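Local coordinates for protein cytosol aminopeptidase (Coxiella burnetii, PDB 3IJ3) that probably removes N-terminal residues from peptides as a manganese-dependent metalloaminopeptidase of the M17 (leucyl aminopeptidase) family, at residues A[279-293]-A[468-482]. Sequence-based numbering, arbitrary orientation. Where two conformers were deposited one is given.
With SO4 (sulfate ion), chain H.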
loop_
_atom_site.group_PDB
_atom_site.type_symbol
_atom_site.label_atom_id
_atom_site.label_comp_id
_atom_site.label_asym_id
_atom_site.label_seq_id
_atom_site.Cartn_x
_atom_site.Cartn_y
_atom_site.Cartn_z
ATOM N N HIS A 279 15.107 17.605 -26.017
ATOM C CA HIS A 279 16.507 18.015 -25.797
ATOM C C HIS A 279 17.382 17.710 -26.994
ATOM O O HIS A 279 18.200 18.550 -27.411
ATOM C CB HIS A 279 17.083 17.349 -24.544
ATOM C CG HIS A 279 16.707 18.043 -23.284
ATOM N ND1 HIS A 279 15.407 18.072 -22.798
ATOM C CD2 HIS A 279 17.448 18.769 -22.425
ATOM C CE1 HIS A 279 15.384 18.782 -21.685
ATOM N NE2 HIS A 279 16.606 19.220 -21.441
ATOM N N ALA A 280 17.257 16.491 -27.528
ATOM C CA ALA A 280 18.059 16.102 -28.686
ATOM C C ALA A 280 17.715 17.008 -29.885
ATOM O O ALA A 280 18.610 17.474 -30.596
ATOM C CB ALA A 280 17.849 14.615 -29.014
ATOM N N LEU A 281 16.419 17.291 -30.089
ATOM C CA LEU A 281 16.012 18.197 -31.164
ATOM C C LEU A 281 16.557 19.614 -30.925
ATOM O O LEU A 281 17.052 20.267 -31.848
ATOM C CB LEU A 281 14.477 18.236 -31.283
ATOM C CG LEU A 281 13.922 19.218 -32.310
ATOM C CD1 LEU A 281 14.498 18.954 -33.734
ATOM C CD2 LEU A 281 12.380 19.191 -32.313
ATOM N N GLY A 282 16.504 20.087 -29.677
ATOM C CA GLY A 282 17.001 21.441 -29.363
ATOM C C GLY A 282 18.501 21.570 -29.588
ATOM O O GLY A 282 18.964 22.554 -30.195
ATOM N N LEU A 283 19.246 20.552 -29.167
ATOM C CA LEU A 283 20.696 20.534 -29.376
ATOM C C LEU A 283 20.995 20.507 -30.899
ATOM O O LEU A 283 21.858 21.248 -31.377
ATOM C CB LEU A 283 21.355 19.367 -28.652
ATOM C CG LEU A 283 22.857 19.341 -28.772
ATOM C CD1 LEU A 283 23.503 20.666 -28.247
ATOM C CD2 LEU A 283 23.378 18.125 -28.042
ATOM N N ALA A 284 20.269 19.677 -31.653
ATOM C CA ALA A 284 20.401 19.646 -33.108
ATOM C C ALA A 284 20.177 21.051 -33.689
ATOM O O ALA A 284 20.918 21.507 -34.567
ATOM C CB ALA A 284 19.375 18.666 -33.719
ATOM N N ARG A 285 19.120 21.717 -33.238
ATOM C CA ARG A 285 18.819 23.067 -33.701
ATOM C C ARG A 285 19.962 24.050 -33.444
ATOM O O ARG A 285 20.312 24.836 -34.339
ATOM C CB ARG A 285 17.494 23.548 -33.111
ATOM C CG ARG A 285 17.078 24.909 -33.651
ATOM C CD ARG A 285 15.660 25.222 -33.237
ATOM N NE ARG A 285 15.223 26.452 -33.870
ATOM C CZ ARG A 285 15.330 27.672 -33.337
ATOM N NH1 ARG A 285 15.833 27.854 -32.127
ATOM N NH2 ARG A 285 14.911 28.719 -34.034
ATOM N N MET A 286 20.580 23.996 -32.258
ATOM C CA MET A 286 21.717 24.888 -31.968
ATOM C C MET A 286 22.912 24.595 -32.873
ATOM O O MET A 286 23.574 25.514 -33.367
ATOM C CB MET A 286 22.122 24.821 -30.485
ATOM C CG MET A 286 21.129 25.465 -29.547
ATOM S SD MET A 286 21.033 27.234 -29.794
ATOM C CE MET A 286 22.744 27.650 -29.781
ATOM N N ILE A 287 23.169 23.316 -33.116
ATOM C CA ILE A 287 24.255 22.905 -33.991
ATOM C C ILE A 287 24.049 23.499 -35.394
ATOM O O ILE A 287 24.988 24.030 -35.986
ATOM C CB ILE A 287 24.334 21.372 -34.049
ATOM C CG1 ILE A 287 24.875 20.814 -32.721
ATOM C CG2 ILE A 287 25.218 20.911 -35.213
ATOM C CD1 ILE A 287 24.761 19.264 -32.633
ATOM N N MET A 288 22.811 23.457 -35.882
ATOM C CA MET A 288 22.486 23.979 -37.220
ATOM C C MET A 288 22.473 25.513 -37.270
ATOM O O MET A 288 22.983 26.127 -38.230
ATOM C CB MET A 288 21.162 23.351 -37.727
ATOM C CG MET A 288 21.296 21.821 -37.980
ATOM S SD MET A 288 19.818 21.009 -38.656
ATOM C CE MET A 288 18.662 21.010 -37.253
ATOM N N LEU A 289 21.928 26.135 -36.234
ATOM C CA LEU A 289 21.911 27.599 -36.132
ATOM C C LEU A 289 23.308 28.193 -36.124
ATOM O O LEU A 289 23.548 29.254 -36.702
ATOM C CB LEU A 289 21.174 28.052 -34.860
ATOM C CG LEU A 289 19.647 28.049 -34.892
ATOM C CD1 LEU A 289 19.063 28.195 -33.506
ATOM C CD2 LEU A 289 19.156 29.164 -35.831
ATOM N N GLN A 290 24.216 27.517 -35.441
ATOM C CA GLN A 290 25.594 27.970 -35.290
ATOM C C GLN A 290 26.547 27.364 -36.313
ATOM O O GLN A 290 27.759 27.623 -36.294
ATOM C CB GLN A 290 26.051 27.645 -33.874
ATOM C CG GLN A 290 25.307 28.418 -32.801
ATOM C CD GLN A 290 25.822 29.838 -32.637
ATOM O OE1 GLN A 290 27.033 30.073 -32.667
ATOM N NE2 GLN A 290 24.911 30.791 -32.432
ATOM N N GLN A 291 25.987 26.583 -37.224
ATOM C CA GLN A 291 26.728 25.941 -38.296
ATOM C C GLN A 291 28.005 25.248 -37.837
ATOM O O GLN A 291 29.073 25.473 -38.400
ATOM C CB GLN A 291 26.996 26.946 -39.452
ATOM C CG GLN A 291 25.664 27.446 -40.075
ATOM C CD GLN A 291 25.819 28.312 -41.308
ATOM O OE1 GLN A 291 26.915 28.701 -41.688
ATOM N NE2 GLN A 291 24.696 28.621 -41.942
ATOM N N LEU A 292 27.889 24.410 -36.821
ATOM C CA LEU A 292 29.025 23.653 -36.329
ATOM C C LEU A 292 29.482 22.713 -37.469
ATOM O O LEU A 292 28.635 22.101 -38.138
ATOM C CB LEU A 292 28.600 22.857 -35.104
ATOM C CG LEU A 292 29.713 22.248 -34.265
ATOM C CD1 LEU A 292 30.515 23.350 -33.580
ATOM C CD2 LEU A 292 29.122 21.274 -33.240
ATOM N N PRO A 293 30.809 22.591 -37.704
ATOM C CA PRO A 293 31.325 21.763 -38.797
ATOM C C PRO A 293 31.346 20.265 -38.489
ATOM O O PRO A 293 32.418 19.645 -38.319
ATOM C CB PRO A 293 32.731 22.329 -39.021
ATOM C CG PRO A 293 33.147 22.792 -37.676
ATOM C CD PRO A 293 31.905 23.285 -36.993
ATOM N N MET A 468 17.844 21.371 -19.767
ATOM C CA MET A 468 18.987 21.234 -18.910
ATOM C C MET A 468 20.067 20.497 -19.665
ATOM O O MET A 468 19.822 19.922 -20.730
ATOM C CB MET A 468 18.594 20.552 -17.614
ATOM C CG MET A 468 17.842 19.270 -17.793
ATOM S SD MET A 468 16.808 18.864 -16.363
ATOM C CE MET A 468 15.689 20.268 -16.443
ATOM N N ALA A 469 21.282 20.627 -19.162
ATOM C CA ALA A 469 22.481 19.990 -19.732
ATOM C C ALA A 469 22.957 20.487 -21.101
ATOM O O ALA A 469 24.136 20.322 -21.418
ATOM C CB ALA A 469 22.329 18.473 -19.801
ATOM N N LEU A 470 22.065 21.090 -21.888
ATOM C CA LEU A 470 22.399 21.511 -23.255
ATOM C C LEU A 470 23.455 22.537 -23.437
ATOM O O LEU A 470 24.213 22.445 -24.407
ATOM C CB LEU A 470 21.152 21.977 -24.041
ATOM C CG LEU A 470 20.084 20.958 -24.273
ATOM C CD1 LEU A 470 19.217 21.485 -25.434
ATOM C CD2 LEU A 470 20.727 19.648 -24.635
ATOM N N ARG A 471 23.503 23.547 -22.567
ATOM C CA ARG A 471 24.540 24.553 -22.690
ATOM C C ARG A 471 25.902 23.908 -22.487
ATOM O O ARG A 471 26.834 24.201 -23.226
ATOM C CB ARG A 471 24.355 25.749 -21.748
ATOM C CG ARG A 471 23.065 26.529 -22.005
ATOM C CD ARG A 471 23.262 27.998 -21.735
ATOM N NE ARG A 471 24.274 28.516 -22.653
ATOM C CZ ARG A 471 25.553 28.688 -22.344
ATOM N NH1 ARG A 471 25.987 28.438 -21.116
ATOM N NH2 ARG A 471 26.388 29.145 -23.254
ATOM N N ALA A 472 25.994 22.990 -21.524
ATOM C CA ALA A 472 27.263 22.290 -21.251
ATOM C C ALA A 472 27.644 21.474 -22.472
ATOM O O ALA A 472 28.776 21.547 -22.950
ATOM C CB ALA A 472 27.135 21.346 -20.022
ATOM N N VAL A 473 26.709 20.665 -22.959
ATOM C CA VAL A 473 26.999 19.817 -24.132
ATOM C C VAL A 473 27.387 20.667 -25.339
ATOM O O VAL A 473 28.359 20.351 -26.025
ATOM C CB VAL A 473 25.850 18.877 -24.501
ATOM C CG1 VAL A 473 26.187 18.081 -25.796
ATOM C CG2 VAL A 473 25.528 17.928 -23.325
ATOM N N PHE A 474 26.646 21.747 -25.601
ATOM C CA PHE A 474 26.973 22.594 -26.739
ATOM C C PHE A 474 28.352 23.228 -26.616
ATOM O O PHE A 474 29.099 23.335 -27.608
ATOM C CB PHE A 474 25.898 23.659 -27.027
ATOM C CG PHE A 474 26.127 24.365 -28.319
ATOM C CD1 PHE A 474 25.895 23.719 -29.522
ATOM C CD2 PHE A 474 26.605 25.666 -28.349
ATOM C CE1 PHE A 474 26.158 24.336 -30.739
ATOM C CE2 PHE A 474 26.848 26.297 -29.568
ATOM C CZ PHE A 474 26.606 25.615 -30.769
ATOM N N HIS A 475 28.696 23.701 -25.417
ATOM C CA HIS A 475 30.022 24.262 -25.173
ATOM C C HIS A 475 31.099 23.220 -25.542
ATOM O O HIS A 475 32.085 23.529 -26.231
ATOM C CB HIS A 475 30.159 24.695 -23.708
ATOM C CG HIS A 475 31.533 25.136 -23.335
ATOM N ND1 HIS A 475 31.928 26.456 -23.384
ATOM C CD2 HIS A 475 32.608 24.434 -22.912
ATOM C CE1 HIS A 475 33.197 26.543 -23.021
ATOM N NE2 HIS A 475 33.634 25.329 -22.737
ATOM N N TYR A 476 30.919 21.996 -25.062
ATOM C CA TYR A 476 31.826 20.902 -25.374
ATOM C C TYR A 476 31.975 20.725 -26.906
ATOM O O TYR A 476 33.089 20.641 -27.431
ATOM C CB TYR A 476 31.354 19.576 -24.708
ATOM C CG TYR A 476 32.082 18.407 -25.297
ATOM C CD1 TYR A 476 33.413 18.195 -25.006
ATOM C CD2 TYR A 476 31.489 17.602 -26.242
ATOM C CE1 TYR A 476 34.112 17.170 -25.589
ATOM C CE2 TYR A 476 32.181 16.559 -26.831
ATOM C CZ TYR A 476 33.496 16.352 -26.499
ATOM O OH TYR A 476 34.220 15.350 -27.092
ATOM N N LEU A 477 30.847 20.687 -27.622
ATOM C CA LEU A 477 30.877 20.517 -29.067
ATOM C C LEU A 477 31.614 21.648 -29.784
ATOM O O LEU A 477 32.367 21.406 -30.721
ATOM C CB LEU A 477 29.463 20.359 -29.634
ATOM C CG LEU A 477 28.705 19.121 -29.154
ATOM C CD1 LEU A 477 27.263 19.132 -29.711
ATOM C CD2 LEU A 477 29.430 17.830 -29.569
ATOM N N GLU A 478 31.411 22.874 -29.336
ATOM C CA GLU A 478 32.115 24.002 -29.935
ATOM C C GLU A 478 33.615 23.908 -29.701
ATOM O O GLU A 478 34.404 24.191 -30.601
ATOM C CB GLU A 478 31.591 25.338 -29.412
ATOM C CG GLU A 478 30.257 25.745 -29.992
ATOM C CD GLU A 478 29.998 27.240 -29.814
ATOM O OE1 GLU A 478 30.091 27.726 -28.661
ATOM O OE2 GLU A 478 29.706 27.916 -30.839
ATOM N N GLN A 479 34.001 23.526 -28.494
ATOM C CA GLN A 479 35.417 23.366 -28.165
ATOM C C GLN A 479 36.061 22.237 -28.969
ATOM O O GLN A 479 37.197 22.369 -29.428
ATOM C CB GLN A 479 35.594 23.082 -26.671
ATOM C CG GLN A 479 35.243 24.267 -25.769
ATOM C CD GLN A 479 36.162 25.460 -25.971
ATOM O OE1 GLN A 479 35.709 26.579 -26.272
ATOM N NE2 GLN A 479 37.450 25.226 -25.860
ATOM N N GLN A 480 35.321 21.148 -29.143
ATOM C CA GLN A 480 35.815 19.937 -29.812
ATOM C C GLN A 480 35.884 20.006 -31.340
ATOM O O GLN A 480 36.850 19.511 -31.938
ATOM C CB GLN A 480 34.935 18.747 -29.395
ATOM C CG GLN A 480 35.395 17.366 -29.871
ATOM C CD GLN A 480 36.629 16.858 -29.170
ATOM O OE1 GLN A 480 37.122 17.473 -28.233
ATOM N NE2 GLN A 480 37.117 15.697 -29.602
ATOM N N TYR A 481 34.882 20.631 -31.964
ATOM C CA TYR A 481 34.768 20.657 -33.417
ATOM C C TYR A 481 35.107 21.921 -34.196
ATOM O O TYR A 481 35.272 21.834 -35.417
ATOM C CB TYR A 481 33.381 20.100 -33.818
ATOM C CG TYR A 481 33.219 18.668 -33.366
ATOM C CD1 TYR A 481 33.874 17.634 -34.029
ATOM C CD2 TYR A 481 32.449 18.339 -32.264
ATOM C CE1 TYR A 481 33.760 16.306 -33.591
ATOM C CE2 TYR A 481 32.320 17.029 -31.839
ATOM C CZ TYR A 481 32.984 16.011 -32.513
ATOM O OH TYR A 481 32.862 14.699 -32.071
ATOM N N ARG A 482 35.228 23.068 -33.535
ATOM C CA ARG A 482 35.620 24.305 -34.238
ATOM C C ARG A 482 37.109 24.288 -34.578
ATOM O O ARG A 482 37.921 23.731 -33.835
ATOM C CB ARG A 482 35.346 25.544 -33.388
ATOM C CG ARG A 482 33.887 25.873 -33.122
ATOM C CD ARG A 482 33.186 26.396 -34.332
ATOM N NE ARG A 482 31.915 27.026 -33.986
ATOM C CZ ARG A 482 30.932 27.270 -34.856
ATOM N NH1 ARG A 482 29.817 27.853 -34.441
ATOM N NH2 ARG A 482 31.048 26.920 -36.134
ATOM O OXT ARG A 482 37.552 24.872 -35.591
HETATM S S SO4 H . 27.246 33.992 -32.761
HETATM O O1 SO4 H . 27.108 35.446 -32.647
HETATM O O2 SO4 H . 27.399 33.624 -34.170
HETATM O O3 SO4 H . 28.436 33.557 -32.044
HETATM O O4 SO4 H . 26.066 33.341 -32.211
HETATM O O HOH W 1 35.016 19.614 -36.949
#
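Leu283 drops as a knob into a hole formed by Leu470, Val473, Phe474 and Leu477, where helix segments 279-289 and 470-481 cross at -38°. With CG anti to the backbone N (chi1 -177°), its CD2 reaches Val473 CG1 at 3.6 Å, while CD1 lies at the edge of the Phe474 ring. Met286 CB rests over one face of that ring, and Gln290 CG approaches Phe474 CZ at 3.7 Å. Farther along, Ile287 CD1 meets Leu477 CD1, and Leu292, in one of its two conformers, packs CD2 on Leu477 CB. At the N-terminal end of helix 470-481, Met468 N donates to His279 NE2 (3.0 Å), close to the imidazole plane; Gly275 O holds ND1, so both ring nitrogens are engaged and the ring's rotation is fixed.

The opposite end is looser and wetter. At the Schellman motif that ends helix 275-289, Arg482 NH1 donates to Gln290 O at 2.8 Å, and NH2 adds weak bonds to Gln290 O and Gln291 O. Glu478, paired with Arg162, lies at long ion-pair distance from Arg482, and a water links Pro293 O to Tyr481 O. Gln290 NE2 bonds both Asp165 and a sulfate probably from the crystallisation liquor. Beside the apolar seam, the C-terminal arginine thus gives the carbonyl-rich helix end a cationic donor, which probably offsets its partial negative charge.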